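Local coordinates for glycosyl hydrolase family 62 protein (Coprinopsis cinerea, PDB 5B6T), which probably releases L-arabinose side groups from arabinoxylan as an alpha-L-arabinofuranosidase of glycoside hydrolase family 62, at residues Trp141-Val146 with Ile263-Leu268. Numbering follows the deposited sequence.
Sequences WVDMWV and ISHGEL. With CA (calcium ion), chain D.
Asp143 sets its carboxylate against the rim of the His265 imidazole, with OD1 3.3 Å from CE1 and the two planes 88° apart. This is contact without a direct hydrogen bond; water 1 makes the polar link, donating to Asp143 OD2 at 2.7 Å and accepting from His265 ND1 at 2.9 Å. With ND1 thus carrying a proton, NE2 on the far side of the ring is left to bind the calcium ion, at 2.2 Å. His265 has CG anti to its backbone N (chi1 -162°), which carries the imidazole toward the 141-146 strand, and water and metal together fix how the ring is turned. Without this carboxylate, as with an alanine here, water 1 would probably lose an acceptor, the imidazole one of two holds on its rotation, and the bound glycerol, probably from the crystallisation liquor, its hydrogen bond with OD1.

Five waters complete the calcium's six ligands. The one opposite NE2, water 3, donates to Glu267 OE2 at 2.9 Å, so Glu267 acts from the second shell. The same oxygen approaches Trp145 CZ3 obliquely at 3.4 Å, while Glu267 CG lies in the indole plane at its edge, 3.8 Å from CZ3. Ser30 also bonds to OE2, Arg270 forms a salt bridge with OE1, and Trp145 NE1 is tied to the Val199 carbonyl.

The fold is the five-bladed beta-propeller of family 62, and the contact spans its central channel: 142-148 and 266-268 are the channel-side edge strands of two different blades' sheets. The metal and Asp143 sit at the propeller's centre, consistent with a place in the GH62 catalytic pocket. Asp143 and His265 both touch Ala83 of strand 82-89, Trp145 and Glu267 Asn198 of strand 195-202, so two further blades help enclose the metal.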
# COMPACT_ATOMS: atom_id res chain seq x y z
N TRP A 141 -1.38 5.44 13.91
CA TRP A 141 -2.30 5.75 12.84
C TRP A 141 -1.54 5.76 11.51
O TRP A 141 -0.74 6.68 11.23
CB TRP A 141 -2.95 7.10 13.13
CG TRP A 141 -4.03 7.46 12.19
CD1 TRP A 141 -4.86 6.63 11.50
CD2 TRP A 141 -4.50 8.78 11.94
NE1 TRP A 141 -5.78 7.35 10.79
CE2 TRP A 141 -5.57 8.68 11.03
CE3 TRP A 141 -4.09 10.05 12.36
CZ2 TRP A 141 -6.24 9.80 10.56
CZ3 TRP A 141 -4.76 11.15 11.88
CH2 TRP A 141 -5.83 11.02 11.00
N VAL A 142 -1.80 4.73 10.69
CA VAL A 142 -0.96 4.43 9.55
C VAL A 142 -1.75 3.98 8.33
O VAL A 142 -2.90 3.61 8.43
CB VAL A 142 0.12 3.36 9.90
CG1 VAL A 142 1.03 3.89 11.00
CG2 VAL A 142 -0.47 1.98 10.24
N ASP A 143 -1.06 4.03 7.19
CA ASP A 143 -1.46 3.32 5.95
C ASP A 143 -2.76 3.83 5.37
O ASP A 143 -3.80 3.14 5.36
CB ASP A 143 -1.43 1.80 6.18
CG ASP A 143 -0.06 1.32 6.63
OD1 ASP A 143 0.93 2.03 6.36
OD2 ASP A 143 0.06 0.23 7.22
N MET A 144 -2.66 5.06 4.89
CA MET A 144 -3.78 5.83 4.38
C MET A 144 -4.05 5.44 2.94
O MET A 144 -3.13 5.44 2.12
CB MET A 144 -3.42 7.32 4.45
CG MET A 144 -2.83 7.77 5.77
SD MET A 144 -3.97 7.53 7.14
CE MET A 144 -2.87 7.88 8.53
N TRP A 145 -5.32 5.15 2.64
CA TRP A 145 -5.69 4.66 1.31
C TRP A 145 -6.99 5.27 0.82
O TRP A 145 -8.04 5.15 1.49
CB TRP A 145 -5.81 3.13 1.37
CG TRP A 145 -6.18 2.51 0.05
CD1 TRP A 145 -7.44 2.37 -0.49
CD2 TRP A 145 -5.28 1.94 -0.89
NE1 TRP A 145 -7.36 1.79 -1.71
CE2 TRP A 145 -6.05 1.49 -1.98
CE3 TRP A 145 -3.91 1.76 -0.92
CZ2 TRP A 145 -5.47 0.88 -3.11
CZ3 TRP A 145 -3.34 1.18 -2.03
CH2 TRP A 145 -4.12 0.73 -3.10
N VAL A 146 -6.95 5.89 -0.36
CA VAL A 146 -8.12 6.47 -1.02
C VAL A 146 -8.62 5.56 -2.13
O VAL A 146 -7.84 5.04 -2.93
CB VAL A 146 -7.80 7.88 -1.58
CG1 VAL A 146 -8.92 8.38 -2.50
CG2 VAL A 146 -7.49 8.87 -0.47
N ILE A 263 5.40 -11.85 3.72
CA ILE A 263 4.79 -11.16 2.59
C ILE A 263 4.08 -9.97 3.20
O ILE A 263 3.07 -10.12 3.88
CB ILE A 263 3.79 -12.04 1.78
CG1 ILE A 263 4.40 -13.38 1.41
CG2 ILE A 263 3.34 -11.27 0.56
CD1 ILE A 263 5.64 -13.34 0.53
N SER A 264 4.68 -8.80 3.01
CA SER A 264 4.26 -7.61 3.74
C SER A 264 3.98 -6.41 2.80
O SER A 264 4.25 -6.48 1.59
CB SER A 264 5.33 -7.35 4.83
OG SER A 264 5.10 -6.20 5.63
N HIS A 265 3.40 -5.36 3.40
CA HIS A 265 2.93 -4.12 2.79
C HIS A 265 3.23 -3.93 1.33
O HIS A 265 4.36 -3.64 0.97
CB HIS A 265 3.45 -2.92 3.58
CG HIS A 265 2.70 -1.67 3.30
ND1 HIS A 265 2.37 -0.74 4.27
CD2 HIS A 265 2.15 -1.22 2.15
CE1 HIS A 265 1.67 0.23 3.72
NE2 HIS A 265 1.54 -0.02 2.43
N GLY A 266 2.22 -4.16 0.49
CA GLY A 266 2.38 -4.10 -0.94
C GLY A 266 1.23 -3.43 -1.68
O GLY A 266 0.38 -2.73 -1.09
N GLU A 267 1.21 -3.64 -3.01
CA GLU A 267 0.16 -3.12 -3.89
C GLU A 267 0.05 -4.00 -5.11
O GLU A 267 1.09 -4.50 -5.61
CB GLU A 267 0.43 -1.68 -4.36
CG GLU A 267 -0.39 -0.61 -3.62
CD GLU A 267 -0.28 0.78 -4.19
OE1 GLU A 267 -0.17 0.90 -5.42
OE2 GLU A 267 -0.27 1.76 -3.39
N LEU A 268 -1.18 -4.15 -5.60
CA LEU A 268 -1.42 -4.87 -6.85
C LEU A 268 -1.13 -3.96 -8.04
O LEU A 268 -1.36 -2.74 -8.01
CB LEU A 268 -2.86 -5.38 -6.97
CG LEU A 268 -3.27 -6.63 -6.16
CD1 LEU A 268 -4.79 -6.82 -6.24
CD2 LEU A 268 -2.57 -7.88 -6.68
CA CA D . 0.44 1.08 0.94
O HOH W 1 2.51 -0.88 7.18
O HOH W 2 -1.07 -0.43 1.06
O HOH W 3 -0.45 2.20 -0.57
O HOH W 4 -0.54 2.22 2.35
O HOH W 5 1.29 -0.16 -0.52
O HOH W 6 2.10 2.48 0.80